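PDB 2WMF: fucolectin-related protein from Streptococcus pneumoniae, which probably hydrolyses glycosidic bonds in host blood-group carbohydrate antigens, as a family 98 glycoside hydrolase of a fucose-utilising bacterium. Local coordinates for residues D263-A268 / T489-L494; N302-P307 / Y519-V524. All coordinates share one frame; numbering follows the deposited sequence.

Contact 1 (D263-A268 / T489-L494); sequences DMRSYA and TAMWAL
An Asx turn in the loop between helix 245-249 and helix 272-283 of the (beta/alpha)8 barrel part presents Arg265 to the C-terminal end of the short helix 489-493 of the C-terminal region. NH1 of Arg265 donates to two backbone carbonyls there, Met491 O at 3.0 Å and Leu494 O at 3.0 Å. The Met491 oxygen receives it on a lone pair in the carbonyl plane, whereas the approach to Leu494 O is tilted 25° from that plane. Arginine suits the place because one cationic end can gather two carbonyls at the end of the helix and just beyond it. Its other flank is taken by Asp263, gripped side-on: NE meets OD1 and NH2 meets OD2 in a salt bridge of 2.8 Å, both partners lying in the guanidinium plane. Asp263 OD1 also accepts the backbone N-H of Arg265 on its anti lone pair, closing the turn, so the carboxylate fixes both the loop and the rotation of the guanidinium. The Arg265 chain bends at chi3 (-74°), which swings the charged end across the Trp492 indole, the two planes 29° apart. Nearer the backbone, Arg265 CB makes a CH-pi contact over the six-membered ring, 3.6 Å from its centroid, while the indole NE1 bonds to Ser269 OG. Met491, long and flexible, runs alongside the aliphatic part of Arg265 and reaches Ala268, whose small CB lies 3.8 Å from SD. A water completes the join, accepting from Arg265 NH2 at 3.0 Å and donating to Leu494 O.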
loop_
_atom_site.group_PDB
_atom_site.type_symbol
_atom_site.label_atom_id
_atom_site.label_comp_id
_atom_site.label_asym_id
_atom_site.label_seq_id
_atom_site.Cartn_x
_atom_site.Cartn_y
_atom_site.Cartn_z
ATOM N N ASP A 263 4.004 -21.601 7.329
ATOM C CA ASP A 263 3.147 -22.239 6.339
ATOM C C ASP A 263 2.160 -21.205 5.780
ATOM O O ASP A 263 2.381 -19.992 5.992
ATOM C CB ASP A 263 2.504 -23.581 6.824
ATOM C CG ASP A 263 1.570 -23.452 8.013
ATOM O OD1 ASP A 263 0.818 -22.449 8.124
ATOM O OD2 ASP A 263 1.587 -24.399 8.860
ATOM N N MET A 264 1.144 -21.635 5.026
ATOM C CA MET A 264 0.209 -20.666 4.424
ATOM C C MET A 264 -0.441 -19.786 5.484
ATOM O O MET A 264 -0.821 -18.654 5.190
ATOM C CB MET A 264 -0.882 -21.335 3.566
ATOM C CG MET A 264 -0.367 -21.905 2.275
ATOM S SD MET A 264 -1.660 -22.532 1.202
ATOM C CE MET A 264 -1.980 -24.085 2.067
ATOM N N ARG A 265 -0.553 -20.273 6.720
ATOM C CA ARG A 265 -1.130 -19.445 7.767
ATOM C C ARG A 265 -0.328 -18.127 7.966
ATOM O O ARG A 265 -0.854 -17.128 8.470
ATOM C CB ARG A 265 -1.255 -20.263 9.036
ATOM C CG ARG A 265 -2.291 -21.325 8.926
ATOM C CD ARG A 265 -2.380 -22.190 10.156
ATOM N NE ARG A 265 -1.244 -23.105 10.234
ATOM C CZ ARG A 265 -1.191 -24.173 11.042
ATOM N NH1 ARG A 265 -2.163 -24.404 11.900
ATOM N NH2 ARG A 265 -0.141 -24.982 10.999
ATOM N N SER A 266 0.947 -18.139 7.591
ATOM C CA SER A 266 1.782 -16.939 7.642
ATOM C C SER A 266 1.218 -15.801 6.802
ATOM O O SER A 266 1.309 -14.623 7.191
ATOM C CB SER A 266 3.243 -17.266 7.262
ATOM O OG SER A 266 3.813 -18.273 8.108
ATOM N N TYR A 267 0.613 -16.103 5.650
ATOM C CA TYR A 267 0.077 -14.988 4.853
ATOM C C TYR A 267 -1.209 -14.407 5.444
ATOM O O TYR A 267 -1.703 -13.358 4.990
ATOM C CB TYR A 267 -0.080 -15.335 3.373
ATOM C CG TYR A 267 -1.101 -16.370 2.951
ATOM C CD1 TYR A 267 -2.444 -16.290 3.333
ATOM C CD2 TYR A 267 -0.750 -17.371 2.010
ATOM C CE1 TYR A 267 -3.384 -17.238 2.871
ATOM C CE2 TYR A 267 -1.691 -18.305 1.535
ATOM C CZ TYR A 267 -2.998 -18.251 1.962
ATOM O OH TYR A 267 -3.923 -19.150 1.441
ATOM N N ALA A 268 -1.750 -15.085 6.474
ATOM C CA ALA A 268 -2.915 -14.615 7.213
ATOM C C ALA A 268 -2.543 -14.080 8.603
ATOM O O ALA A 268 -3.406 -13.925 9.481
ATOM C CB ALA A 268 -4.003 -15.757 7.287
ATOM N N THR A 489 -3.676 -16.834 17.258
ATOM C CA THR A 489 -3.344 -18.074 17.975
ATOM C C THR A 489 -4.251 -19.257 17.570
ATOM O O THR A 489 -3.739 -20.364 17.314
ATOM C CB THR A 489 -3.414 -17.852 19.542
ATOM O OG1 THR A 489 -2.522 -16.790 19.928
ATOM C CG2 THR A 489 -3.047 -19.136 20.268
ATOM N N ALA A 490 -5.569 -19.048 17.485
ATOM C CA ALA A 490 -6.461 -20.162 17.128
ATOM C C ALA A 490 -6.079 -20.794 15.773
ATOM O O ALA A 490 -6.017 -22.018 15.625
ATOM C CB ALA A 490 -7.911 -19.735 17.131
ATOM N N MET A 491 -5.797 -19.946 14.784
ATOM C CA MET A 491 -5.488 -20.443 13.468
ATOM C C MET A 491 -4.189 -21.280 13.526
ATOM O O MET A 491 -4.081 -22.372 12.910
ATOM C CB MET A 491 -5.334 -19.258 12.495
ATOM C CG MET A 491 -4.931 -19.670 11.087
ATOM S SD MET A 491 -4.798 -18.242 9.991
ATOM C CE MET A 491 -3.547 -17.295 10.900
ATOM N N TRP A 492 -3.211 -20.786 14.290
ATOM C CA TRP A 492 -1.914 -21.469 14.408
ATOM C C TRP A 492 -2.002 -22.756 15.197
ATOM O O TRP A 492 -1.096 -23.577 15.069
ATOM C CB TRP A 492 -0.840 -20.526 14.963
ATOM C CG TRP A 492 -0.318 -19.600 13.899
ATOM C CD1 TRP A 492 -0.598 -18.268 13.729
ATOM C CD2 TRP A 492 0.507 -19.984 12.793
ATOM N NE1 TRP A 492 0.039 -17.799 12.596
ATOM C CE2 TRP A 492 0.720 -18.837 12.007
ATOM C CE3 TRP A 492 1.103 -21.189 12.406
ATOM C CZ2 TRP A 492 1.469 -18.867 10.849
ATOM C CZ3 TRP A 492 1.846 -21.216 11.258
ATOM C CH2 TRP A 492 2.061 -20.040 10.505
ATOM N N ALA A 493 -3.064 -22.916 15.995
ATOM C CA ALA A 493 -3.280 -24.129 16.816
ATOM C C ALA A 493 -3.897 -25.304 16.060
ATOM O O ALA A 493 -3.912 -26.423 16.571
ATOM C CB ALA A 493 -4.086 -23.779 18.127
ATOM N N LEU A 494 -4.378 -25.074 14.844
ATOM C CA LEU A 494 -5.087 -26.097 14.097
ATOM C C LEU A 494 -4.147 -27.215 13.683
ATOM O O LEU A 494 -3.004 -26.953 13.322
ATOM C CB LEU A 494 -5.679 -25.496 12.801
ATOM C CG LEU A 494 -6.650 -24.325 12.895
ATOM C CD1 LEU A 494 -7.082 -23.901 11.450
ATOM C CD2 LEU A 494 -7.848 -24.722 13.708
HETATM O O HOH W 1 -0.795 -27.826 11.791
#

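Contact 2 (N302-P307 / Y519-V524); sequences NDVPTP and YSINPV
Pro307 lays its ring over one face of Tyr519, with CD 3.7 Å from the ring centroid and 17° off the normal, a CH-pi contact. Proline suits this first turn of helix 307-322: it needs no N-H to donate there, and its CD, made electron-poor by the adjoining nitrogen, is a good partner for an aromatic face. Tyr519 reaches it by carrying CG anti to the backbone N (chi1 170°), and its hydroxyl continues past the proline to bond Glu272. Pro307 CG also meets a second proline, 4.1 Å from Pro523 CB.

Thr306 is the N-cap. With chi1 at 66°, OG1 sits between its own N and carbonyl carbon, where it can accept from Phe309 N and also bond Tyr297 O; the methyl CG2 is left to lie 3.7 Å from Ser520 OG. Small Ser520 allows the two backbones to come close, the CA atoms of Thr306 and Ser520 being 5.0 Å apart. Its hydroxyl reaches strand 304-305 through a water that donates to Val304 O at 2.7 Å. A second water donates to Pro305 O and to Ser520 O, 2.7 Å from the latter, so these carbonyls are bridged without direct bonding. Val304 CG1, a branch set opposite its own backbone N, rests 3.8 Å from Ser520 CB and only loosely near Ile521 CG2. The whole is an N-capped helix start, in the helix that comes after the last (beta/alpha)8 barrel strand, beyond the short hairpin of strands 300-301 and 304-305, sealed against the loop joining helix 506-517 to strand 529-536 of the C-terminal beta region.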
loop_
_atom_site.group_PDB
_atom_site.type_symbol
_atom_site.label_atom_id
_atom_site.label_comp_id
_atom_site.label_asym_id
_atom_site.label_seq_id
_atom_site.Cartn_x
_atom_site.Cartn_y
_atom_site.Cartn_z
ATOM N N ASN A 302 -15.247 -17.448 0.399
ATOM C CA ASN A 302 -16.659 -17.899 0.363
ATOM C C ASN A 302 -17.644 -16.713 0.384
ATOM O O ASN A 302 -18.739 -16.769 0.984
ATOM C CB ASN A 302 -16.921 -18.873 1.516
ATOM C CG ASN A 302 -16.140 -20.145 1.366
ATOM O OD1 ASN A 302 -15.872 -20.592 0.239
ATOM N ND2 ASN A 302 -15.720 -20.720 2.493
ATOM N N ASP A 303 -17.245 -15.642 -0.321
ATOM C CA ASP A 303 -17.988 -14.383 -0.389
ATOM C C ASP A 303 -18.241 -13.688 0.956
ATOM O O ASP A 303 -19.077 -12.798 1.071
ATOM C CB ASP A 303 -19.312 -14.603 -1.161
ATOM C CG ASP A 303 -19.130 -14.612 -2.680
ATOM O OD1 ASP A 303 -18.066 -14.202 -3.182
ATOM O OD2 ASP A 303 -20.083 -15.012 -3.396
ATOM N N VAL A 304 -17.433 -14.050 1.962
ATOM C CA VAL A 304 -17.455 -13.418 3.269
ATOM C C VAL A 304 -16.209 -12.535 3.439
ATOM O O VAL A 304 -15.089 -13.050 3.518
ATOM C CB VAL A 304 -17.449 -14.457 4.396
ATOM C CG1 VAL A 304 -17.535 -13.775 5.787
ATOM C CG2 VAL A 304 -18.630 -15.450 4.179
ATOM N N PRO A 305 -16.380 -11.219 3.411
ATOM C CA PRO A 305 -15.205 -10.337 3.569
ATOM C C PRO A 305 -14.538 -10.519 4.915
ATOM O O PRO A 305 -15.202 -10.801 5.908
ATOM C CB PRO A 305 -15.799 -8.915 3.409
ATOM C CG PRO A 305 -17.084 -9.108 2.655
ATOM C CD PRO A 305 -17.610 -10.456 3.125
ATOM N N THR A 306 -13.218 -10.411 4.930
ATOM C CA THR A 306 -12.434 -10.651 6.130
ATOM C C THR A 306 -12.293 -9.396 6.976
ATOM O O THR A 306 -12.461 -8.252 6.468
ATOM C CB THR A 306 -11.017 -11.132 5.747
ATOM O OG1 THR A 306 -10.342 -10.054 5.072
ATOM C CG2 THR A 306 -11.019 -12.418 4.903
ATOM N N PRO A 307 -11.939 -9.558 8.286
ATOM C CA PRO A 307 -11.625 -8.399 9.127
ATOM C C PRO A 307 -10.452 -7.557 8.625
ATOM O O PRO A 307 -10.473 -6.323 8.760
ATOM C CB PRO A 307 -11.345 -9.026 10.497
ATOM C CG PRO A 307 -12.215 -10.272 10.475
ATOM C CD PRO A 307 -12.070 -10.800 9.078
ATOM N N TYR A 519 -12.211 -16.900 11.792
ATOM C CA TYR A 519 -11.661 -15.542 11.716
ATOM C C TYR A 519 -12.667 -14.480 11.272
ATOM O O TYR A 519 -12.820 -13.441 11.940
ATOM C CB TYR A 519 -10.412 -15.571 10.824
ATOM C CG TYR A 519 -9.861 -14.208 10.438
ATOM C CD1 TYR A 519 -9.554 -13.277 11.410
ATOM C CD2 TYR A 519 -9.506 -13.927 9.134
ATOM C CE1 TYR A 519 -9.007 -12.020 11.089
ATOM C CE2 TYR A 519 -8.967 -12.681 8.804
ATOM C CZ TYR A 519 -8.725 -11.719 9.773
ATOM O OH TYR A 519 -8.182 -10.477 9.450
ATOM N N SER A 520 -13.416 -14.741 10.188
ATOM C CA SER A 520 -14.258 -13.687 9.633
ATOM C C SER A 520 -15.589 -13.466 10.361
ATOM O O SER A 520 -16.245 -12.446 10.153
ATOM C CB SER A 520 -14.544 -13.941 8.154
ATOM O OG SER A 520 -13.342 -13.874 7.431
ATOM N N ILE A 521 -16.015 -14.417 11.189
ATOM C CA ILE A 521 -17.306 -14.237 11.852
ATOM C C ILE A 521 -17.181 -14.129 13.372
ATOM O O ILE A 521 -17.981 -13.453 13.989
ATOM C CB ILE A 521 -18.409 -15.221 11.339
ATOM C CG1 ILE A 521 -17.910 -16.588 11.302
ATOM C CG2 ILE A 521 -18.889 -14.905 9.848
ATOM C CD1 ILE A 521 -18.961 -17.580 10.849
ATOM N N ASN A 522 -16.197 -14.802 13.968
ATOM C CA ASN A 522 -15.845 -14.625 15.380
ATOM C C ASN A 522 -14.358 -14.279 15.536
ATOM O O ASN A 522 -13.584 -14.992 16.192
ATOM C CB ASN A 522 -16.198 -15.857 16.185
ATOM C CG ASN A 522 -17.688 -15.964 16.402
ATOM O OD1 ASN A 522 -18.296 -15.157 17.131
ATOM N ND2 ASN A 522 -18.274 -16.897 15.760
ATOM N N PRO A 523 -13.962 -13.128 14.986
ATOM C CA PRO A 523 -12.572 -12.713 15.148
ATOM C C PRO A 523 -12.217 -12.567 16.607
ATOM O O PRO A 523 -13.028 -12.071 17.384
ATOM C CB PRO A 523 -12.531 -11.338 14.467
ATOM C CG PRO A 523 -13.919 -10.906 14.404
ATOM C CD PRO A 523 -14.755 -12.118 14.267
ATOM N N VAL A 524 -11.015 -12.978 16.967
ATOM C CA VAL A 524 -10.588 -12.959 18.372
ATOM C C VAL A 524 -9.948 -11.579 18.595
ATOM O O VAL A 524 -8.733 -11.407 18.484
ATOM C CB VAL A 524 -9.644 -14.128 18.703
ATOM C CG1 VAL A 524 -9.262 -14.066 20.184
ATOM C CG2 VAL A 524 -10.317 -15.479 18.381
HETATM O O HOH W 2 -13.883 -15.005 5.022
HETATM O O HOH W 3 -15.364 -10.357 8.606
#

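How the contacts relate
Both contacts join the barrel part of the chain to its C-terminal region and lie on the same side of the chain's centre, their centres 14 Å apart and their nearest atoms about 5 Å apart. Helix 506-517 connects them: its Trp514 touches Met491 and Leu494 of contact 1 and Tyr519 of contact 2. Contact 1 is the more buried, and there a charged arginine is satisfied by a carboxylate and by carbonyls at a helix's C-terminal end. Contact 2 is only partly buried and meets a helix's N-terminal end instead, relying on proline, aromatic and methyl surfaces with waters linking the backbones in place of direct polar bonds.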